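Local coordinates for armadillo repeat protein arm00016 (PDB 4D4E) that is a computationally designed armadillo repeat protein, probably serving the modular recognition of peptides, at residues Gln46-Lys49 against Leu50-Gly54; Ala209-Asn212 against Glu213-Gln216; Ser109-Val112 against Ile113-Val117. All coordinates share one frame; numbering follows the deposited sequence.

Contact 1: Gln46-Lys49 against Leu50-Gly54; sequences QIQK and LIEAG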
ATOM      1  N   GLN A  46     -20.492   6.565  -1.355  1.00 43.08           N
ATOM      2  CA  GLN A  46     -20.220   7.129  -0.038  1.00 43.07           C
ATOM      3  C   GLN A  46     -18.915   7.945  -0.033  1.00 43.40           C
ATOM      4  O   GLN A  46     -18.868   9.050   0.521  1.00 45.96           O
ATOM      5  CB  GLN A  46     -20.140   6.014   1.016  1.00 41.89           C
ATOM      6  CG  GLN A  46     -21.456   5.281   1.290  1.00 41.79           C
ATOM      7  CD  GLN A  46     -22.473   6.131   2.015  1.00 48.61           C
ATOM      8  OE1 GLN A  46     -22.575   6.079   3.250  1.00 58.42           O
ATOM      9  NE2 GLN A  46     -23.244   6.913   1.264  1.00 50.83           N
ATOM     10  N   ILE A  47     -17.868   7.406  -0.641  1.00 36.57           N
ATOM     11  CA  ILE A  47     -16.618   8.133  -0.741  1.00 34.83           C
ATOM     12  C   ILE A  47     -16.825   9.435  -1.503  1.00 35.96           C
ATOM     13  O   ILE A  47     -16.231  10.476  -1.188  1.00 35.42           O
ATOM     14  CB  ILE A  47     -15.515   7.243  -1.379  1.00 30.27           C
ATOM     15  CG1 ILE A  47     -15.159   6.128  -0.410  1.00 29.76           C
ATOM     16  CG2 ILE A  47     -14.285   8.065  -1.759  1.00 27.85           C
ATOM     17  CD1 ILE A  47     -14.512   4.908  -1.063  1.00 30.77           C
ATOM     18  N   GLN A  48     -17.711   9.392  -2.490  1.00 36.32           N
ATOM     19  CA  GLN A  48     -17.916  10.557  -3.339  1.00 34.00           C
ATOM     20  C   GLN A  48     -18.575  11.679  -2.566  1.00 34.50           C
ATOM     21  O   GLN A  48     -18.203  12.865  -2.721  1.00 34.80           O
ATOM     22  CB  GLN A  48     -18.723  10.181  -4.609  1.00 33.56           C
ATOM     23  CG  GLN A  48     -18.665  11.254  -5.655  1.00 36.74           C
ATOM     24  CD  GLN A  48     -17.240  11.663  -5.959  1.00 37.57           C
ATOM     25  OE1 GLN A  48     -16.336  10.819  -5.966  1.00 36.71           O
ATOM     26  NE2 GLN A  48     -17.033  12.957  -6.240  1.00 35.95           N
ATOM     27  N   LYS A  49     -19.535  11.335  -1.719  1.00 35.26           N
ATOM     28  CA  LYS A  49     -20.136  12.316  -0.837  1.00 36.95           C
ATOM     29  C   LYS A  49     -19.079  13.016   0.043  1.00 38.02           C
ATOM     30  O   LYS A  49     -19.099  14.244   0.260  1.00 35.24           O
ATOM     31  CB  LYS A  49     -21.135  11.618   0.058  1.00 39.01           C
ATOM     32  CG  LYS A  49     -22.104  10.742  -0.742  1.00 42.74           C
ATOM     33  CD  LYS A  49     -23.277  10.248   0.095  1.00 43.27           C
ATOM     34  CE  LYS A  49     -24.362  11.310   0.112  1.00 50.15           C
ATOM     35  NZ  LYS A  49     -25.642  10.891   0.768  1.00 58.92           N
ATOM     36  N   LEU A  50     -18.142  12.223   0.540  1.00 35.56           N
ATOM     37  CA  LEU A  50     -17.091  12.734   1.414  1.00 31.57           C
ATOM     38  C   LEU A  50     -16.184  13.703   0.696  1.00 32.63           C
ATOM     39  O   LEU A  50     -15.792  14.741   1.273  1.00 31.09           O
ATOM     40  CB  LEU A  50     -16.229  11.585   1.928  1.00 33.29           C
ATOM     41  CG  LEU A  50     -16.875  10.717   3.013  1.00 34.08           C
ATOM     42  CD1 LEU A  50     -15.951   9.559   3.348  1.00 35.73           C
ATOM     43  CD2 LEU A  50     -17.215  11.562   4.246  1.00 37.14           C
ATOM     44  N   ILE A  51     -15.831  13.352  -0.554  1.00 29.39           N
ATOM     45  CA  ILE A  51     -15.067  14.224  -1.412  1.00 29.30           C
ATOM     46  C   ILE A  51     -15.796  15.562  -1.653  1.00 31.45           C
ATOM     47  O   ILE A  51     -15.211  16.656  -1.487  1.00 30.76           O
ATOM     48  CB  ILE A  51     -14.687  13.496  -2.723  1.00 27.96           C
ATOM     49  CG1 ILE A  51     -13.601  12.461  -2.419  1.00 26.26           C
ATOM     50  CG2 ILE A  51     -14.180  14.495  -3.748  1.00 31.83           C
ATOM     51  CD1 ILE A  51     -13.315  11.521  -3.585  1.00 32.12           C
ATOM     52  N   GLU A  52     -17.083  15.470  -1.961  1.00 32.15           N
ATOM     53  CA  GLU A  52     -17.868  16.625  -2.278  1.00 33.88           C
ATOM     54  C   GLU A  52     -18.220  17.497  -1.078  1.00 36.24           C
ATOM     55  O   GLU A  52     -18.579  18.675  -1.256  1.00 33.07           O
ATOM     56  CB  GLU A  52     -19.075  16.197  -3.062  1.00 36.66           C
ATOM     57  CG  GLU A  52     -18.654  15.866  -4.494  1.00 40.78           C
ATOM     58  CD  GLU A  52     -19.717  15.093  -5.197  1.00 44.08           C
ATOM     59  OE1 GLU A  52     -20.674  14.712  -4.477  1.00 47.54           O
ATOM     60  OE2 GLU A  52     -19.598  14.877  -6.434  1.00 47.49           O
ATOM     61  N   ALA A  53     -18.075  16.942   0.130  1.00 31.18           N
ATOM     62  CA  ALA A  53     -18.282  17.734   1.335  1.00 30.01           C
ATOM     63  C   ALA A  53     -16.942  18.318   1.824  1.00 32.26           C
ATOM     64  O   ALA A  53     -16.897  18.919   2.925  1.00 31.56           O
ATOM     65  CB  ALA A  53     -18.957  16.910   2.447  1.00 30.29           C
ATOM     66  N   GLY A  54     -15.859  18.097   1.051  1.00 29.11           N
ATOM     67  CA  GLY A  54     -14.555  18.690   1.369  1.00 26.46           C
ATOM     68  C   GLY A  54     -13.809  17.984   2.478  1.00 27.94           C
ATOM     69  O   GLY A  54     -12.881  18.579   3.101  1.00 27.91           O
TER
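Glu52 folds back onto Gln48, one turn earlier, where helix 44-52 comes to its end. CB lies 3.5 Å from Gln48 O, the same oxygen that accepts the backbone bond from Glu52 N at 2.9 Å. CG stays close to that oxygen, and from there the extended chain carries CD to 3.6 Å from Gln48 NE2. At the tip, OE2 takes a weak hydrogen bond from Gln48 NE2, long at 3.2 Å but nearly straight, with an N-H...O angle of 172°. The other carboxylate oxygen, OE1, is 3.5 Å from Gln48 O; both are acceptors, so they form no bond. The amide and carboxylate planes stand 83° apart, so the two flat groups meet almost perpendicularly rather than stacking. Gln48 reaches this position by a bend at its second torsion (chi2 52°), which brings NE2 to Glu52. The other end of the amide, OE1, accepts a hydrogen bond from Gln88 NE2, its stronger partner, and also lies 3.9 Å from Ile51 CD1. The two partners, one of them weak, probably favour this rotation of the amide. Replacing Gln48 by an alanine would probably leave Glu52 without this weak donor and Gln88 without its acceptor, one polar link to helix 86-94. On the apolar side, Ile47 CG2 touches Ile51 CD1 at 4.0 Å. Ala53 N makes a weak final helical bond to Lys49 O. The helix then closes in a Schellman motif, in which Gly54, with positive phi, sends its N to Ile51 O (3.0 Å). Around this turn, Leu50 packs on Leu36, Ile39 and Ala40 of helix 26-40 and on Met17 of helix 14-20, whereas Ile47 and Ile51 rest against helix 86-94.

Contact 2: Ala209-Asn212 against Glu213-Gln216; sequences AGNN and EMKQ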
ATOM      1  N   ALA A 209       7.579 -10.519 -16.286  1.00 41.89           N
ATOM      2  CA  ALA A 209       6.980 -10.022 -17.543  1.00 48.44           C
ATOM      3  C   ALA A 209       7.781  -8.898 -18.306  1.00 55.40           C
ATOM      4  O   ALA A 209       7.627  -8.720 -19.529  1.00 53.38           O
ATOM      5  CB  ALA A 209       5.550  -9.553 -17.260  1.00 42.83           C
ATOM      6  N   GLY A 210       8.606  -8.140 -17.576  1.00 61.81           N
ATOM      7  CA  GLY A 210       9.436  -7.064 -18.149  1.00 57.47           C
ATOM      8  C   GLY A 210      10.598  -7.642 -18.924  1.00 63.21           C
ATOM      9  O   GLY A 210      10.537  -8.797 -19.364  1.00 64.73           O
ATOM     10  N   ASN A 211      11.671  -6.854 -19.065  1.00 64.64           N
ATOM     11  CA  ASN A 211      12.791  -7.184 -19.959  1.00 63.08           C
ATOM     12  C   ASN A 211      13.702  -8.267 -19.384  1.00 66.73           C
ATOM     13  O   ASN A 211      13.347  -8.920 -18.398  1.00 63.85           O
ATOM     14  CB  ASN A 211      13.546  -5.918 -20.440  1.00 64.21           C
ATOM     15  CG  ASN A 211      14.464  -5.326 -19.386  1.00 68.06           C
ATOM     16  OD1 ASN A 211      15.091  -6.054 -18.632  1.00 65.23           O
ATOM     17  ND2 ASN A 211      14.576  -3.993 -19.357  1.00 68.21           N
ATOM     18  N   ASN A 212      14.859  -8.476 -20.015  1.00 65.23           N
ATOM     19  CA  ASN A 212      15.696  -9.638 -19.721  1.00 58.19           C
ATOM     20  C   ASN A 212      16.793  -9.303 -18.749  1.00 58.23           C
ATOM     21  O   ASN A 212      17.313 -10.182 -18.019  1.00 54.14           O
ATOM     22  CB  ASN A 212      16.225 -10.244 -21.011  1.00 61.43           C
ATOM     23  CG  ASN A 212      15.104 -10.770 -21.878  1.00 61.33           C
ATOM     24  OD1 ASN A 212      14.091 -10.092 -22.082  1.00 60.89           O
ATOM     25  ND2 ASN A 212      15.259 -11.991 -22.360  1.00 56.63           N
ATOM     26  N   GLU A 213      17.130  -8.019 -18.737  1.00 51.96           N
ATOM     27  CA  GLU A 213      17.749  -7.409 -17.585  1.00 50.17           C
ATOM     28  C   GLU A 213      16.917  -7.744 -16.345  1.00 46.60           C
ATOM     29  O   GLU A 213      17.454  -8.121 -15.315  1.00 42.21           O
ATOM     30  CB  GLU A 213      17.776  -5.887 -17.761  1.00 57.32           C
ATOM     31  CG  GLU A 213      18.628  -5.158 -16.742  1.00 65.60           C
ATOM     32  CD  GLU A 213      20.085  -5.550 -16.852  1.00 69.35           C
ATOM     33  OE1 GLU A 213      20.767  -5.050 -17.764  1.00 69.39           O
ATOM     34  OE2 GLU A 213      20.536  -6.370 -16.026  1.00 79.61           O
ATOM     35  N   MET A 214      15.605  -7.590 -16.428  1.00 43.23           N
ATOM     36  CA  MET A 214      14.778  -7.781 -15.206  1.00 42.15           C
ATOM     37  C   MET A 214      14.633  -9.255 -14.839  1.00 39.47           C
ATOM     38  O   MET A 214      14.810  -9.606 -13.683  1.00 36.26           O
ATOM     39  CB  MET A 214      13.450  -7.058 -15.311  1.00 40.60           C
ATOM     40  CG  MET A 214      13.651  -5.550 -15.418  1.00 39.01           C
ATOM     41  SD  MET A 214      12.074  -4.980 -15.952  1.00 44.53           S
ATOM     42  CE  MET A 214      12.361  -3.184 -16.062  1.00 46.25           C
ATOM     43  N   LYS A 215      14.414 -10.107 -15.846  1.00 39.97           N
ATOM     44  CA  LYS A 215      14.435 -11.551 -15.644  1.00 38.86           C
ATOM     45  C   LYS A 215      15.787 -11.988 -15.052  1.00 43.65           C
ATOM     46  O   LYS A 215      15.830 -12.857 -14.189  1.00 40.20           O
ATOM     47  CB  LYS A 215      14.152 -12.309 -16.924  1.00 38.46           C
ATOM     48  CG  LYS A 215      12.786 -12.117 -17.565  1.00 37.95           C
ATOM     49  CD  LYS A 215      12.781 -12.880 -18.907  1.00 36.02           C
ATOM     50  CE  LYS A 215      11.392 -13.048 -19.510  1.00 37.32           C
ATOM     51  NZ  LYS A 215      10.648 -11.764 -19.619  1.00 35.30           N
ATOM     52  N   GLN A 216      16.884 -11.378 -15.496  1.00 45.70           N
ATOM     53  CA  GLN A 216      18.225 -11.789 -15.064  1.00 45.52           C
ATOM     54  C   GLN A 216      18.470 -11.352 -13.651  1.00 41.80           C
ATOM     55  O   GLN A 216      19.051 -12.083 -12.849  1.00 43.24           O
ATOM     56  CB  GLN A 216      19.293 -11.236 -16.026  1.00 53.81           C
ATOM     57  CG  GLN A 216      20.711 -11.096 -15.468  1.00 66.46           C
ATOM     58  CD  GLN A 216      21.539 -10.061 -16.242  1.00 77.30           C
ATOM     59  OE1 GLN A 216      21.888 -10.276 -17.409  1.00 70.97           O
ATOM     60  NE2 GLN A 216      21.844  -8.925 -15.597  1.00 74.07           N
TER
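A capping box formed by Asn211 and Met214 starts helix 212-221, with Asn211 in the N-cap position. Its OD1 accepts from Met214 N, although the modelled oxygen sits too near a neighbouring atom for its exact place to be trusted. The first torsion sets CG between the backbone N and the carbonyl carbon (chi1 76°), and this turns the amide so that OD1 comes to Met214 N. The return half of the exchange is looser. Asn211 N points at Met214 SD in a weak bond of 3.7 Å, and the methionine chain crosses the asparagine side chain at about a right angle. Farther out, Met214 packs into helix 170-178 against Asn170, Ile173 and Ile177.

Regular helical bonding then begins. Lys215 N donates to Asn211 O at 3.0 Å, and Gln216 N reaches Asn212 O at 2.8 Å from above the carbonyl plane, 41° out of it. The lysine chain runs past the same Asn211 carbonyl, its CG 3.4 Å from Asn211 O, and only its last torsion bends. That brings NZ to Gly210 O at 3.0 Å, a weak bond, and to its stronger partner, Ala208 O, the carbonyl of the last residue of helix 194-208.

A positively charged ammonium thus answers carbonyl oxygens at and just beyond one helix's C-terminal end, while the backbone N of the same lysine bonds in the first turn of the next helix; the partial negative charge expected there would probably favour the protonated lysine.

Contact 3: Ser109-Val112 against Ile113-Val117; sequences SEEV and IKNAV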
ATOM      1  N   SER A 109       4.457   4.440  16.057  1.00 34.81           N
ATOM      2  CA  SER A 109       3.416   3.437  16.324  1.00 33.59           C
ATOM      3  C   SER A 109       3.266   2.428  15.194  1.00 37.73           C
ATOM      4  O   SER A 109       2.867   2.804  14.050  1.00 33.00           O
ATOM      5  CB  SER A 109       2.069   4.127  16.612  1.00 31.22           C
ATOM      6  OG  SER A 109       0.958   3.280  16.342  1.00 26.77           O
ATOM      7  N   GLU A 110       3.546   1.153  15.497  1.00 34.63           N
ATOM      8  CA  GLU A 110       3.345   0.082  14.520  1.00 40.58           C
ATOM      9  C   GLU A 110       1.960  -0.013  13.925  1.00 36.00           C
ATOM     10  O   GLU A 110       1.803  -0.405  12.766  1.00 30.89           O
ATOM     11  CB  GLU A 110       3.774  -1.294  15.039  1.00 48.82           C
ATOM     12  CG  GLU A 110       5.060  -1.770  14.360  1.00 68.09           C
ATOM     13  CD  GLU A 110       5.582  -3.092  14.903  1.00 86.08           C
ATOM     14  OE1 GLU A 110       5.010  -4.147  14.540  1.00 91.50           O
ATOM     15  OE2 GLU A 110       6.568  -3.076  15.687  1.00 96.09           O
ATOM     16  N   GLU A 111       0.950   0.316  14.720  1.00 29.28           N
ATOM     17  CA  GLU A 111      -0.413   0.358  14.241  1.00 29.14           C
ATOM     18  C   GLU A 111      -0.601   1.503  13.210  1.00 28.78           C
ATOM     19  O   GLU A 111      -1.345   1.336  12.222  1.00 25.33           O
ATOM     20  CB  GLU A 111      -1.311   0.533  15.472  1.00 34.86           C
ATOM     21  CG  GLU A 111      -2.662  -0.100  15.412  1.00 38.39           C
ATOM     22  CD  GLU A 111      -2.656  -1.578  15.123  1.00 37.85           C
ATOM     23  OE1 GLU A 111      -1.934  -2.326  15.794  1.00 42.61           O
ATOM     24  OE2 GLU A 111      -3.396  -1.996  14.220  1.00 43.32           O
ATOM     25  N   VAL A 112       0.077   2.659  13.413  1.00 25.80           N
ATOM     26  CA  VAL A 112      -0.011   3.764  12.437  1.00 24.72           C
ATOM     27  C   VAL A 112       0.671   3.367  11.108  1.00 25.93           C
ATOM     28  O   VAL A 112       0.097   3.581  10.024  1.00 23.59           O
ATOM     29  CB  VAL A 112       0.496   5.146  12.977  1.00 24.64           C
ATOM     30  CG1 VAL A 112       0.626   6.149  11.837  1.00 24.33           C
ATOM     31  CG2 VAL A 112      -0.431   5.772  14.053  1.00 22.19           C
ATOM     32  N   ILE A 113       1.843   2.729  11.205  1.00 28.24           N
ATOM     33  CA  ILE A 113       2.613   2.279  10.037  1.00 29.55           C
ATOM     34  C   ILE A 113       1.802   1.235   9.279  1.00 30.83           C
ATOM     35  O   ILE A 113       1.722   1.273   8.048  1.00 28.94           O
ATOM     36  CB  ILE A 113       3.975   1.700  10.481  1.00 31.08           C
ATOM     37  CG1 ILE A 113       4.832   2.785  11.119  1.00 30.18           C
ATOM     38  CG2 ILE A 113       4.687   1.007   9.312  1.00 32.44           C
ATOM     39  CD1 ILE A 113       6.206   2.318  11.592  1.00 32.92           C
ATOM     40  N   LYS A 114       1.177   0.300  10.007  1.00 30.13           N
ATOM     41  CA  LYS A 114       0.375  -0.723   9.362  1.00 28.53           C
ATOM     42  C   LYS A 114      -0.663  -0.068   8.451  1.00 28.28           C
ATOM     43  O   LYS A 114      -0.785  -0.408   7.261  1.00 26.69           O
ATOM     44  CB  LYS A 114      -0.319  -1.615  10.406  1.00 31.62           C
ATOM     45  CG  LYS A 114      -1.258  -2.618   9.760  1.00 36.39           C
ATOM     46  CD  LYS A 114      -2.559  -2.788  10.542  1.00 45.41           C
ATOM     47  CE  LYS A 114      -2.429  -3.828  11.631  1.00 44.62           C
ATOM     48  NZ  LYS A 114      -1.138  -3.807  12.394  1.00 47.66           N
ATOM     49  N   ASN A 115      -1.432   0.852   9.025  1.00 26.13           N
ATOM     50  CA  ASN A 115      -2.463   1.577   8.294  1.00 25.70           C
ATOM     51  C   ASN A 115      -1.940   2.525   7.174  1.00 22.67           C
ATOM     52  O   ASN A 115      -2.570   2.680   6.103  1.00 21.94           O
ATOM     53  CB  ASN A 115      -3.267   2.363   9.312  1.00 25.97           C
ATOM     54  CG  ASN A 115      -4.152   1.472  10.149  1.00 28.59           C
ATOM     55  OD1 ASN A 115      -5.219   1.146   9.735  1.00 26.17           O
ATOM     56  ND2 ASN A 115      -3.672   1.034  11.320  1.00 29.77           N
ATOM     57  N   ALA A 116      -0.763   3.102   7.376  1.00 23.35           N
ATOM     58  CA  ALA A 116      -0.207   3.991   6.362  1.00 24.84           C
ATOM     59  C   ALA A 116       0.269   3.145   5.176  1.00 24.70           C
ATOM     60  O   ALA A 116       0.043   3.509   4.012  1.00 24.72           O
ATOM     61  CB  ALA A 116       0.896   4.911   6.928  1.00 23.63           C
ATOM     62  N   VAL A 117       0.862   1.994   5.469  1.00 27.57           N
ATOM     63  CA  VAL A 117       1.164   1.042   4.419  1.00 28.94           C
ATOM     64  C   VAL A 117      -0.093   0.555   3.676  1.00 27.41           C
ATOM     65  O   VAL A 117      -0.065   0.465   2.420  1.00 28.22           O
ATOM     66  CB  VAL A 117       2.033  -0.155   4.892  1.00 28.08           C
ATOM     67  CG1 VAL A 117       2.422  -0.973   3.674  1.00 26.57           C
ATOM     68  CG2 VAL A 117       3.326   0.381   5.470  1.00 29.56           C
TER
HETATM   69  O   HOH W   1      -5.402  -0.531  13.447  1.00 36.60           O
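Ser109 and Ile113 are joined across the first turn of helix 110-124, an armadillo repeat helix that Ser109 caps at its N-terminus. Among the backbone bonds, Ile113 N donates to Ser109 O at 3.0 Å, nearly along the C=O axis; Lys114 N to Glu110 O and Ala116 N to Val112 O continue the helical pattern. The cap itself is a side-chain bond: Ser109 OG accepts from Val112 N at 3.1 Å, and Ser109 N is in turn held by the carboxylate of Asp107.

Buried apolar side chains meet the neighbouring helices. Ile113 lies on Leu146 and Val154, while Val112 covers Ile71, so the turn is wedged between helix 68-81 and helices 140-146 and 152-166.

Ionic contact comes next. Glu111 and Lys114 run alongside each other in the same direction, and their salt bridge is loose, with Glu111 OE2 3.4 Å from Lys114 NZ. The same oxygen is 3.3 Å from Lys114 CE, which means the bent lysine chain passes alongside the carboxylate. Lys114 NZ has a second, weak and long, ion pair with Glu153.

Polar side-chain bonding centres on Asn115. With CG beside its own backbone N (chi1 -72°), the amide doubles back on Glu111 O, which therefore accepts both Asn115 N (3.2 Å) and Asn115 ND2, from opposite faces of its plane. The ND2 bond, 2.5 Å to Glu111 O, is unusually short and its exact length doubtful. One water closes the group, accepting from Asn115 ND2 at 3.2 Å and donating to Glu111 OE2 at 2.6 Å.

How the contacts relate
Along the chain the order is contact 1, contact 3, contact 2, each complete before the next begins. They share no helix: contact 1 ends helix 44-52, contact 3 begins helix 110-124 and contact 2 leads into helix 212-221. Centres are about 24 Å apart for contacts 1 and 3, 33 Å for contacts 3 and 2, and 42 Å for contacts 1 and 2, and none touches another. Contact 2 lies on the opposite side of the chain's centre from both others. This is how an elongated repeat protein is built: local helix starts and stops, each apparently held by its own nearby bonds, recur along one continuous stack of helices.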